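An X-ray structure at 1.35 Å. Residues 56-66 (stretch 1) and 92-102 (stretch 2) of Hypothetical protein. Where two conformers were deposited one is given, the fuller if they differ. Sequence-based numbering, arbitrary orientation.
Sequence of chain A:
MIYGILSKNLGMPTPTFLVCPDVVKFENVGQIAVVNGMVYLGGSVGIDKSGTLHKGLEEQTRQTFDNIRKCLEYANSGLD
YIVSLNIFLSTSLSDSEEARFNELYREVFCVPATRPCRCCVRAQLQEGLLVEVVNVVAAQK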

ATOM      1  N   GLY A  56      17.854  -1.886  18.088  1.00 15.40           N
ATOM      2  CA  GLY A  56      18.589  -2.200  16.868  1.00 15.10           C
ATOM      3  C   GLY A  56      17.727  -2.809  15.781  1.00 14.69           C
ATOM      4  O   GLY A  56      16.640  -3.331  16.043  1.00 14.50           O
ATOM      5  N   LEU A  57      18.236  -2.747  14.555  1.00 14.42           N
ATOM      6  CA  LEU A  57      17.517  -3.215  13.375  1.00 14.03           C
ATOM      7  C   LEU A  57      17.162  -4.697  13.468  1.00 13.79           C
ATOM      8  O   LEU A  57      16.035  -5.086  13.180  1.00 13.19           O
ATOM      9  CB  LEU A  57      18.354  -2.947  12.115  1.00 14.10           C
ATOM     10  CG  LEU A  57      17.801  -3.342  10.738  1.00 14.03           C
ATOM     11  CD1 LEU A  57      18.013  -4.831  10.457  1.00 13.85           C
ATOM     12  CD2 LEU A  57      16.333  -2.955  10.584  1.00 14.21           C
ATOM     13  N   GLU A  58      18.122  -5.517  13.881  1.00 13.59           N
ATOM     14  CA  GLU A  58      17.922  -6.963  13.910  1.00 13.57           C
ATOM     15  C   GLU A  58      16.792  -7.383  14.854  1.00 13.16           C
ATOM     16  O   GLU A  58      15.887  -8.114  14.453  1.00 13.05           O
ATOM     17  CB  GLU A  58      19.224  -7.684  14.273  1.00 13.81           C
ATOM     18  CG  GLU A  58      19.069  -9.191  14.415  1.00 14.94           C
ATOM     19  CD  GLU A  58      20.371  -9.954  14.243  1.00 16.20           C
ATOM     20  OE1 GLU A  58      21.429  -9.333  14.005  1.00 17.77           O
ATOM     21  OE2 GLU A  58      20.328 -11.198  14.341  0.50 17.03           O
ATOM     22  N   GLU A  59      16.841  -6.916  16.099  1.00 12.79           N
ATOM     23  CA  GLU A  59      15.830  -7.295  17.087  1.00 12.51           C
ATOM     24  C   GLU A  59      14.452  -6.706  16.769  1.00 12.03           C
ATOM     25  O   GLU A  59      13.436  -7.358  17.004  1.00 11.88           O
ATOM     26  CB  GLU A  59      16.280  -6.918  18.501  1.00 12.82           C
ATOM     27  CG  GLU A  59      17.539  -7.657  18.965  1.00 13.75           C
ATOM     28  CD  GLU A  59      17.388  -9.173  18.953  1.00 15.31           C
ATOM     29  OE1 GLU A  59      16.297  -9.674  19.296  0.50 15.31           O
ATOM     30  OE2 GLU A  59      18.367  -9.865  18.601  0.50 15.85           O
ATOM     31  N   GLN A  60      14.413  -5.490  16.229  1.00 11.35           N
ATOM     32  CA  GLN A  60      13.141  -4.925  15.765  1.00 10.91           C
ATOM     33  C   GLN A  60      12.561  -5.743  14.614  1.00 10.79           C
ATOM     34  O   GLN A  60      11.352  -5.964  14.559  1.00 10.55           O
ATOM     35  CB  GLN A  60      13.291  -3.461  15.346  1.00 10.88           C
ATOM     36  CG  GLN A  60      13.414  -2.502  16.519  1.00 10.66           C
ATOM     37  CD  GLN A  60      13.337  -1.040  16.113  1.00 10.85           C
ATOM     38  OE1 GLN A  60      12.745  -0.692  15.089  1.00 10.53           O
ATOM     39  NE2 GLN A  60      13.930  -0.172  16.925  1.00 11.32           N
ATOM     40  N   THR A  61      13.423  -6.199  13.707  1.00 10.43           N
ATOM     41  CA  THR A  61      12.987  -7.006  12.570  1.00 10.39           C
ATOM     42  C   THR A  61      12.415  -8.347  13.027  1.00 10.52           C
ATOM     43  O   THR A  61      11.339  -8.745  12.581  1.00 10.41           O
ATOM     44  CB  THR A  61      14.135  -7.234  11.568  1.00 10.37           C
ATOM     45  OG1 THR A  61      14.565  -5.970  11.048  1.00 10.29           O
ATOM     46  CG2 THR A  61      13.688  -8.126  10.416  1.00 10.46           C
ATOM     47  N   ARG A  62      13.118  -9.032  13.925  1.00 10.58           N
ATOM     48  CA  ARG A  62      12.652 -10.320  14.437  0.50 10.70           C
ATOM     49  C   ARG A  62      11.318 -10.175  15.171  1.00 10.62           C
ATOM     50  O   ARG A  62      10.414 -10.988  14.998  1.00 10.62           O
ATOM     51  CB  ARG A  62      13.700 -10.949  15.361  0.50 10.86           C
ATOM     52  CG  ARG A  62      14.961 -11.409  14.643  0.50 11.51           C
ATOM     53  CD  ARG A  62      15.962 -12.029  15.608  0.50 12.19           C
ATOM     54  NE  ARG A  62      17.187 -12.458  14.938  0.50 13.05           N
ATOM     55  CZ  ARG A  62      17.321 -13.612  14.289  0.50 13.81           C
ATOM     56  NH1 ARG A  62      16.301 -14.457  14.220  0.50 14.29           N
ATOM     57  NH2 ARG A  62      18.474 -13.924  13.710  0.50 14.16           N
ATOM     58  N   GLN A  63      11.200  -9.130  15.989  1.00 10.33           N
ATOM     59  CA  GLN A  63       9.966  -8.878  16.733  1.00 10.19           C
ATOM     60  C   GLN A  63       8.801  -8.537  15.798  1.00  9.95           C
ATOM     61  O   GLN A  63       7.676  -8.981  16.024  1.00  9.78           O
ATOM     62  CB  GLN A  63      10.172  -7.761  17.761  1.00 10.34           C
ATOM     63  CG  GLN A  63       8.968  -7.510  18.666  1.00 10.92           C
ATOM     64  CD  GLN A  63       8.672  -8.686  19.575  1.00 12.23           C
ATOM     65  OE1 GLN A  63       9.515  -9.084  20.379  1.00 13.49           O
ATOM     66  NE2 GLN A  63       7.474  -9.247  19.455  1.00 13.06           N
ATOM     67  N   THR A  64       9.078  -7.759  14.754  1.00  9.72           N
ATOM     68  CA  THR A  64       8.053  -7.389  13.777  1.00  9.67           C
ATOM     69  C   THR A  64       7.438  -8.618  13.113  1.00  9.85           C
ATOM     70  O   THR A  64       6.217  -8.734  13.029  1.00  9.41           O
ATOM     71  CB  THR A  64       8.620  -6.447  12.694  1.00  9.61           C
ATOM     72  OG1 THR A  64       9.025  -5.215  13.299  1.00  9.58           O
ATOM     73  CG2 THR A  64       7.575  -6.154  11.621  1.00  9.56           C
ATOM     74  N   PHE A  65       8.279  -9.540  12.655  1.00  9.99           N
ATOM     75  CA  PHE A  65       7.767 -10.728  11.979  1.00 10.23           C
ATOM     76  C   PHE A  65       7.170 -11.753  12.941  1.00 10.31           C
ATOM     77  O   PHE A  65       6.281 -12.507  12.555  1.00 10.42           O
ATOM     78  CB  PHE A  65       8.826 -11.336  11.057  1.00 10.36           C
ATOM     79  CG  PHE A  65       9.006 -10.556   9.787  1.00 10.65           C
ATOM     80  CD1 PHE A  65       8.018 -10.576   8.809  1.00 11.18           C
ATOM     81  CD2 PHE A  65      10.128  -9.768   9.585  1.00 11.25           C
ATOM     82  CE1 PHE A  65       8.158  -9.844   7.643  1.00 11.36           C
ATOM     83  CE2 PHE A  65      10.276  -9.033   8.415  1.00 11.56           C
ATOM     84  CZ  PHE A  65       9.285  -9.068   7.447  1.00 11.73           C
ATOM     85  N   ASP A  66       7.628 -11.757  14.191  1.00 10.26           N
ATOM     86  CA  ASP A  66       6.975 -12.554  15.232  1.00 10.40           C
ATOM     87  C   ASP A  66       5.551 -12.044  15.471  1.00 10.17           C
ATOM     88  O   ASP A  66       4.616 -12.837  15.569  1.00 10.25           O
ATOM     89  CB  ASP A  66       7.776 -12.524  16.539  1.00 10.55           C
ATOM     90  CG  ASP A  66       7.303 -13.567  17.539  1.00 11.94           C
ATOM     91  OD1 ASP A  66       7.207 -14.755  17.165  0.50 12.39           O
ATOM     92  OD2 ASP A  66       7.043 -13.197  18.703  0.50 12.54           O
ATOM     93  N   SER A  92      17.138   6.599   8.170  1.00 15.89           N
ATOM     94  CA  SER A  92      18.370   6.610   8.965  1.00 15.96           C
ATOM     95  C   SER A  92      19.249   5.359   8.821  1.00 15.91           C
ATOM     96  O   SER A  92      20.408   5.377   9.237  1.00 16.17           O
ATOM     97  CB  SER A  92      18.029   6.809  10.447  1.00 16.07           C
ATOM     98  OG  SER A  92      17.399   5.660  10.993  1.00 16.46           O
ATOM     99  N   LEU A  93      18.714   4.278   8.251  1.00 15.72           N
ATOM    100  CA  LEU A  93      19.455   3.015   8.182  1.00 15.52           C
ATOM    101  C   LEU A  93      20.681   3.097   7.277  1.00 15.39           C
ATOM    102  O   LEU A  93      20.645   3.730   6.219  1.00 15.44           O
ATOM    103  CB  LEU A  93      18.560   1.866   7.700  1.00 15.51           C
ATOM    104  CG  LEU A  93      17.390   1.419   8.578  1.00 15.56           C
ATOM    105  CD1 LEU A  93      16.893   0.060   8.104  1.00 15.37           C
ATOM    106  CD2 LEU A  93      17.767   1.357  10.050  1.00 15.97           C
ATOM    107  N   SER A  94      21.759   2.444   7.701  1.00 15.21           N
ATOM    108  CA  SER A  94      22.955   2.287   6.878  1.00 15.14           C
ATOM    109  C   SER A  94      22.729   1.205   5.830  1.00 15.01           C
ATOM    110  O   SER A  94      21.731   0.483   5.877  1.00 14.85           O
ATOM    111  CB  SER A  94      24.149   1.896   7.748  1.00 15.13           C
ATOM    112  OG  SER A  94      23.969   0.599   8.297  1.00 15.58           O
ATOM    113  N   ASP A  95      23.670   1.082   4.897  1.00 14.85           N
ATOM    114  CA  ASP A  95      23.636   0.005   3.906  1.00 14.80           C
ATOM    115  C   ASP A  95      23.692  -1.362   4.585  1.00 14.44           C
ATOM    116  O   ASP A  95      23.016  -2.297   4.159  1.00 14.17           O
ATOM    117  CB  ASP A  95      24.800   0.133   2.914  1.00 15.02           C
ATOM    118  CG  ASP A  95      24.664   1.332   1.992  1.00 15.75           C
ATOM    119  OD1 ASP A  95      23.629   2.030   2.048  0.50 16.10           O
ATOM    120  OD2 ASP A  95      25.602   1.575   1.204  0.50 16.54           O
ATOM    121  N   SER A  96      24.501  -1.472   5.638  1.00 13.94           N
ATOM    122  CA  SER A  96      24.626  -2.724   6.385  1.00 13.63           C
ATOM    123  C   SER A  96      23.320  -3.099   7.083  1.00 13.12           C
ATOM    124  O   SER A  96      22.938  -4.268   7.102  1.00 12.87           O
ATOM    125  CB  SER A  96      25.754  -2.636   7.417  1.00 13.66           C
ATOM    126  OG  SER A  96      27.019  -2.561   6.781  1.00 14.39           O
ATOM    127  N   GLU A  97      22.642  -2.107   7.655  1.00 12.71           N
ATOM    128  CA  GLU A  97      21.373  -2.351   8.340  1.00 12.35           C
ATOM    129  C   GLU A  97      20.290  -2.816   7.364  1.00 11.85           C
ATOM    130  O   GLU A  97      19.543  -3.747   7.672  1.00 11.18           O
ATOM    131  CB  GLU A  97      20.921  -1.108   9.112  1.00 12.54           C
ATOM    132  CG  GLU A  97      21.721  -0.876  10.388  1.00 13.57           C
ATOM    133  CD  GLU A  97      21.396   0.442  11.065  1.00 15.28           C
ATOM    134  OE1 GLU A  97      21.421   1.487  10.382  1.00 16.46           O
ATOM    135  OE2 GLU A  97      21.128   0.435  12.286  1.00 17.31           O
ATOM    136  N   GLU A  98      20.221  -2.191   6.189  1.00 11.47           N
ATOM    137  CA  GLU A  98      19.288  -2.630   5.147  1.00 11.41           C
ATOM    138  C   GLU A  98      19.612  -4.048   4.682  1.00 10.89           C
ATOM    139  O   GLU A  98      18.710  -4.867   4.505  1.00 10.72           O
ATOM    140  CB  GLU A  98      19.284  -1.673   3.950  1.00 11.65           C
ATOM    141  CG  GLU A  98      18.446  -2.185   2.771  1.00 12.64           C
ATOM    142  CD  GLU A  98      18.071  -1.114   1.760  1.00 14.14           C
ATOM    143  OE1 GLU A  98      18.477   0.056   1.924  1.00 15.64           O
ATOM    144  OE2 GLU A  98      17.358  -1.454   0.790  1.00 15.88           O
ATOM    145  N   ALA A  99      20.897  -4.338   4.487  1.00 10.30           N
ATOM    146  CA  ALA A  99      21.324  -5.673   4.074  1.00 10.15           C
ATOM    147  C   ALA A  99      21.000  -6.709   5.146  1.00  9.87           C
ATOM    148  O   ALA A  99      20.569  -7.815   4.824  1.00  9.75           O
ATOM    149  CB  ALA A  99      22.817  -5.690   3.749  1.00 10.18           C
ATOM    150  N   ARG A 100      21.201  -6.350   6.413  1.00  9.73           N
ATOM    151  CA  ARG A 100      20.887  -7.260   7.513  1.00  9.69           C
ATOM    152  C   ARG A 100      19.388  -7.551   7.567  1.00  9.47           C
ATOM    153  O   ARG A 100      18.979  -8.686   7.816  1.00  9.23           O
ATOM    154  CB  ARG A 100      21.381  -6.708   8.860  1.00  9.75           C
ATOM    155  CG  ARG A 100      21.171  -7.654  10.052  1.00 10.25           C
ATOM    156  CD  ARG A 100      21.686  -9.054   9.754  1.00 11.00           C
ATOM    157  NE  ARG A 100      21.611  -9.960  10.898  1.00 11.57           N
ATOM    158  CZ  ARG A 100      21.674 -11.287  10.807  1.00 12.07           C
ATOM    159  NH1 ARG A 100      21.806 -11.884   9.625  1.00 12.39           N
ATOM    160  NH2 ARG A 100      21.600 -12.032  11.905  1.00 12.53           N
ATOM    161  N   PHE A 101      18.569  -6.533   7.313  1.00  9.49           N
ATOM    162  CA  PHE A 101      17.128  -6.744   7.245  1.00  9.58           C
ATOM    163  C   PHE A 101      16.777  -7.833   6.234  1.00  9.45           C
ATOM    164  O   PHE A 101      15.984  -8.725   6.534  1.00  9.35           O
ATOM    165  CB  PHE A 101      16.372  -5.462   6.891  1.00  9.64           C
ATOM    166  CG  PHE A 101      14.926  -5.706   6.580  1.00  9.79           C
ATOM    167  CD1 PHE A 101      13.993  -5.793   7.600  1.00 10.42           C
ATOM    168  CD2 PHE A 101      14.507  -5.909   5.272  1.00 10.64           C
ATOM    169  CE1 PHE A 101      12.660  -6.050   7.318  1.00 10.80           C
ATOM    170  CE2 PHE A 101      13.179  -6.171   4.986  1.00 11.25           C
ATOM    171  CZ  PHE A 101      12.256  -6.239   6.007  1.00 11.29           C
ATOM    172  N   ASN A 102      17.359  -7.755   5.041  1.00  9.43           N
ATOM    173  CA  ASN A 102      17.058  -8.736   3.995  1.00  9.48           C
ATOM    174  C   ASN A 102      17.564 -10.141   4.324  1.00  9.46           C
ATOM    175  O   ASN A 102      16.914 -11.128   3.987  1.00  9.53           O
ATOM    176  CB  ASN A 102      17.578  -8.264   2.635  1.00  9.51           C
ATOM    177  CG  ASN A 102      16.752  -7.128   2.066  1.00  9.95           C
ATOM    178  OD1 ASN A 102      15.520  -7.157   2.122  1.00 10.91           O
ATOM    179  ND2 ASN A 102      17.422  -6.122   1.519  1.00 11.18           N
TER
HETATM  180  O   HOH W   1      20.737  -1.259  14.318  1.00 20.12           O

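The two stretches pack as neighbouring helices running in broadly the same direction, with an angle of 29° between their N-to-C axes and a closest approach of 9.4 Å. Stretch 1 is helical, whereas stretch 2 enters its helix at Asp 95 after a short non-helical lead. The backbones come nearest where Leu 57 CA lies 6.4 Å from Glu 97 CA and Glu 58 CA lies 6.7 Å from Phe 101 CA. Together the two surfaces bury 396 Å².

Apolar contacts form the buried side of the interface. Leu 57, whose CA-to-CB bond points toward stretch 2, loses more area to the contact than any other residue. Its CD2 meets Leu 93 CD1 at 3.9 Å, in the segment preceding the second helix, while its CD1 rests against the helix backbone, 3.4 Å from Glu 97 O and 3.6 Å from Phe 101 N. Those two backbone atoms are already joined by a helical hydrogen bond, so the methyl packs against a polar pair that is internally satisfied. One turn further on, Thr 61 OG1 approaches the edge of the Phe 101 ring, 3.5 Å from CD1. This hydroxyl donates to Leu 57 O (2.7 Å from Thr 61 OG1), which satisfies its proton within its own helix. Another turn along, Phe 65 CE2 lies 4.0 Å from Phe 101 CE1.

Charge pairing dominates the more exposed side. Arg 100 reaches Glu 58 in a two-pronged salt bridge: Arg 100 NE donates to Glu 58 OE1 at 3.2 Å and Arg 100 NH2 to Glu 58 OE2 at 2.9 Å. The carboxylate meets the guanidinium at its edge, where the N-H groups point. Arg 62 also addresses this carboxylate, through weak hydrogen bonds from its NE and NH2 to Glu 58 OE2, both 3.4 Å long. Arg 62 NH2 and Arg 100 NH2 lie 4.1 Å apart, a close approach of like charges, but both also face Glu 58 OE2, whose negative charge helps to offset it.

Capping and water complete the arrangement at the N-terminal end of the second helix. Ser 94 OG accepts from Glu 97 N at 3.1 Å, capping an otherwise free amide, and Ser 94 N donates in return to Glu 97 OE1 at 2.9 Å. The other carboxylate oxygen, Glu 97 OE2, accepts from a water 2.7 Å away; that water accepts in turn from Leu 57 N at 2.9 Å, linking the two helices.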